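Local coordinates for extracellular solute-binding protein family 1 (PDB 5CI5) that probably delivers a sugar to an ABC transporter as its extracellular solute-binding protein, and holds alpha-D-tagatopyranose in its pocket, at residues A[104-107]-A[108-111]; A[316-319]-A[320-323]. One frame throughout, in Å; residues are numbered along the deposited sequence.

Interactions 1 and 2 are both local contacts, each within one continuous run of chain, and their centres lie about 11 Å apart on the same side of the molecule. Along the sequence, 104-111 comes first, where helix 103-108 ends, and 316-323 follows far later, in the last turns of helix 312-322. The two pack directly: the ring of His-105 stacks with that of Trp-316, His-105 CD2 lying 3.4 Å from Trp-316 CD1, and Trp-109 rests on Glu-320 and Thr-323. Strand 128-138 of the mixed sheet lies against both, touched by Leu-106, Trp-109 and Thr-323. Chain regions two hundred residues apart are thereby joined in one lobe of the binding protein.

Interaction 1 of 2, residues A[104-107]-A[108-111]; sequences EHLK and NWEG
The C-terminal end of the short helix 103-108 forms this contact, where the chain leaves its last turn and runs into a loop. Asn-108 N reaches back to Glu-104 O at 3.2 Å, a bent bond of 137°, while a weak second bond joins Asn-108 N to His-105 O. Trp-109 N then makes a weak bond, 3.3 Å long, to Leu-106 O, as the winding tightens from four residues to three. Glu-104 and Asn-108 lie side by side and point the same way, their carboxylate and amide planes 28° apart, with Glu-104 CG 4.0 Å from Asn-108 ND2. The indole of Trp-109 swings clear of this exposed flank: with CG anti to the backbone N (chi1 -177°), the ring is carried toward the interior, and its CE3 meets Leu-106 CD2 obliquely at 4.1 Å. Gly-111 N sits 3.4 Å above the plane of the same ring, over its centre, as the chain turns back across it. A water lies 2.8 Å from Trp-109 O and within reach of Lys-107 O. The closing backbone bonds are thus bent or weak, Leu-106 O has Thr-112 OG1 as a further partner, and apolar Leu-106 and Trp-109 are buried while Glu-104, Lys-107 and Asn-108 stay exposed.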
# COMPACT_ATOMS: atom_id res chain seq x y z
N GLU A 104 12.24 21.37 -10.70
CA GLU A 104 12.44 22.76 -10.37
C GLU A 104 11.71 23.12 -9.08
O GLU A 104 12.28 23.74 -8.18
CB GLU A 104 11.99 23.66 -11.49
CG GLU A 104 11.97 25.12 -11.05
CD GLU A 104 12.16 26.05 -12.20
OE1 GLU A 104 11.37 25.96 -13.16
OE2 GLU A 104 13.11 26.85 -12.15
N HIS A 105 10.45 22.72 -8.97
CA HIS A 105 9.75 23.01 -7.72
C HIS A 105 10.41 22.37 -6.49
O HIS A 105 10.49 23.00 -5.43
CB HIS A 105 8.31 22.57 -7.84
CG HIS A 105 7.43 23.59 -8.50
ND1 HIS A 105 6.58 23.26 -9.54
CD2 HIS A 105 7.25 24.91 -8.26
CE1 HIS A 105 5.92 24.34 -9.91
NE2 HIS A 105 6.31 25.35 -9.15
N LEU A 106 10.88 21.12 -6.62
CA LEU A 106 11.42 20.42 -5.47
C LEU A 106 12.76 21.03 -5.08
O LEU A 106 13.11 21.10 -3.90
CB LEU A 106 11.57 18.93 -5.75
CG LEU A 106 10.23 18.22 -5.82
CD1 LEU A 106 10.46 16.82 -6.37
CD2 LEU A 106 9.55 18.16 -4.47
N LYS A 107 13.51 21.49 -6.08
CA LYS A 107 14.77 22.15 -5.79
C LYS A 107 14.55 23.43 -4.98
O LYS A 107 15.40 23.82 -4.19
CB LYS A 107 15.52 22.47 -7.09
CG LYS A 107 16.87 23.13 -6.89
CD LYS A 107 18.00 22.23 -7.40
CE LYS A 107 19.33 22.61 -6.77
NZ LYS A 107 20.13 21.39 -6.42
N ASN A 108 13.41 24.09 -5.17
CA ASN A 108 13.16 25.36 -4.48
C ASN A 108 12.28 25.21 -3.24
O ASN A 108 11.96 26.19 -2.58
CB ASN A 108 12.49 26.36 -5.42
CG ASN A 108 13.44 26.88 -6.49
OD1 ASN A 108 14.62 27.14 -6.22
ND2 ASN A 108 12.95 27.02 -7.71
N TRP A 109 11.86 23.99 -2.93
CA TRP A 109 10.93 23.77 -1.81
C TRP A 109 11.65 23.44 -0.50
O TRP A 109 12.47 22.52 -0.48
CB TRP A 109 9.96 22.64 -2.16
CG TRP A 109 8.91 22.39 -1.11
CD1 TRP A 109 8.14 23.34 -0.49
CD2 TRP A 109 8.50 21.13 -0.57
NE1 TRP A 109 7.29 22.74 0.42
CE2 TRP A 109 7.49 21.39 0.38
CE3 TRP A 109 8.90 19.81 -0.79
CZ2 TRP A 109 6.87 20.37 1.10
CZ3 TRP A 109 8.29 18.81 -0.07
CH2 TRP A 109 7.29 19.09 0.87
N GLU A 110 11.28 24.16 0.57
CA GLU A 110 11.84 23.94 1.93
C GLU A 110 11.77 22.49 2.34
O GLU A 110 12.70 21.97 2.96
CB GLU A 110 11.07 24.76 3.00
CG GLU A 110 9.54 24.47 3.10
CD GLU A 110 9.14 23.28 4.04
OE1 GLU A 110 9.94 22.83 4.89
OE2 GLU A 110 7.98 22.80 3.92
N GLY A 111 10.67 21.85 1.97
CA GLY A 111 10.33 20.54 2.47
C GLY A 111 11.09 19.36 1.87
O GLY A 111 11.05 18.25 2.41
O HOH W 1 14.99 22.14 -1.55

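Interaction 2 of 2, residues A[316-319]-A[320-323]; sequences WKLA and EYLT
Ala-319 O is gripped by two donors of Thr-323, the backbone N at 3.0 Å and OG1 at 2.9 Å, which approach from opposite faces of the carbonyl plane. Thr-323 OG1 stands beside its own backbone N (chi1 -37°), which lets hydroxyl and amide close on the same oxygen just where the chain leaves helical geometry. One turn earlier, the carboxylate of Glu-320 is held at both oxygens. Lys-317 NZ forms a salt bridge to the syn lone pair of Glu-320 OE1 at 2.9 Å, with the two side chains running alongside each other. Trp-316 NE1 donates to Glu-320 OE2, also at 2.9 Å, but meets it from above the carboxylate plane, ring and carboxylate being nearly perpendicular (88°). Glu-320 CB meanwhile lies over one face of the indole, toward its rim. A water bridges Glu-320 OE1 and Lys-317 O. Replacing Glu-320 by an alanine would probably leave the indole N-H and the lysine ammonium without these partners and let the lysine chain turn more freely. On another flank, Leu-318 CD1 packs 3.9 Å from Leu-322 CG. Pairs at i to i+3 and i to i+4 are the usual side-chain contacts of an alpha-helix, and a threonine hydroxyl bonded to the carbonyl four residues back is a familiar helix feature; here they fall in the last turns of helix 312-322, packed on strand 25-30 and helix 37-51.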
# COMPACT_ATOMS: atom_id res chain seq x y z
N TRP A 316 0.81 23.01 -8.06
CA TRP A 316 1.98 22.91 -7.20
C TRP A 316 1.70 23.58 -5.84
O TRP A 316 2.04 23.02 -4.80
CB TRP A 316 3.24 23.53 -7.84
CG TRP A 316 4.26 23.68 -6.79
CD1 TRP A 316 4.58 24.82 -6.14
CD2 TRP A 316 5.02 22.63 -6.20
NE1 TRP A 316 5.51 24.55 -5.17
CE2 TRP A 316 5.80 23.21 -5.18
CE3 TRP A 316 5.11 21.26 -6.41
CZ2 TRP A 316 6.67 22.48 -4.40
CZ3 TRP A 316 5.99 20.52 -5.62
CH2 TRP A 316 6.75 21.14 -4.63
N LYS A 317 1.07 24.77 -5.84
CA LYS A 317 0.77 25.45 -4.57
C LYS A 317 -0.07 24.58 -3.64
O LYS A 317 0.20 24.50 -2.44
CB LYS A 317 0.03 26.79 -4.81
CG LYS A 317 0.98 27.94 -5.05
CD LYS A 317 1.63 28.34 -3.72
CE LYS A 317 2.83 29.24 -3.91
NZ LYS A 317 3.60 29.36 -2.64
N LEU A 318 -1.06 23.88 -4.19
CA LEU A 318 -1.83 22.93 -3.40
C LEU A 318 -0.96 21.76 -2.88
O LEU A 318 -1.07 21.39 -1.71
CB LEU A 318 -3.02 22.40 -4.21
CG LEU A 318 -3.95 21.38 -3.54
CD1 LEU A 318 -4.49 21.90 -2.22
CD2 LEU A 318 -5.11 21.04 -4.50
N ALA A 319 -0.11 21.20 -3.73
CA ALA A 319 0.78 20.10 -3.32
C ALA A 319 1.70 20.55 -2.17
O ALA A 319 1.87 19.84 -1.18
CB ALA A 319 1.59 19.60 -4.51
N GLU A 320 2.25 21.74 -2.31
CA GLU A 320 3.12 22.34 -1.31
C GLU A 320 2.40 22.49 0.02
O GLU A 320 2.90 22.09 1.08
CB GLU A 320 3.60 23.69 -1.83
CG GLU A 320 4.59 24.44 -1.04
CD GLU A 320 4.90 25.74 -1.75
OE1 GLU A 320 4.11 26.70 -1.61
OE2 GLU A 320 5.86 25.77 -2.52
N TYR A 321 1.18 23.00 -0.04
CA TYR A 321 0.38 23.17 1.16
C TYR A 321 0.06 21.82 1.81
O TYR A 321 0.24 21.63 3.02
CB TYR A 321 -0.92 23.93 0.85
CG TYR A 321 -1.99 23.77 1.91
CD1 TYR A 321 -2.03 24.59 3.04
CD2 TYR A 321 -2.95 22.77 1.80
CE1 TYR A 321 -3.03 24.41 4.01
CE2 TYR A 321 -3.93 22.59 2.76
CZ TYR A 321 -3.97 23.40 3.86
OH TYR A 321 -4.96 23.20 4.82
N LEU A 322 -0.41 20.88 1.00
CA LEU A 322 -0.78 19.57 1.53
C LEU A 322 0.37 18.81 2.18
O LEU A 322 0.14 18.00 3.07
CB LEU A 322 -1.38 18.71 0.44
CG LEU A 322 -2.76 19.14 -0.06
CD1 LEU A 322 -3.17 18.29 -1.21
CD2 LEU A 322 -3.80 19.07 1.07
N THR A 323 1.60 19.08 1.73
CA THR A 323 2.76 18.37 2.23
C THR A 323 3.58 19.28 3.15
O THR A 323 4.76 19.03 3.35
CB THR A 323 3.62 17.83 1.06
OG1 THR A 323 2.76 17.38 -0.00
CG2 THR A 323 4.46 16.66 1.52
O HOH W 2 1.58 26.33 -0.74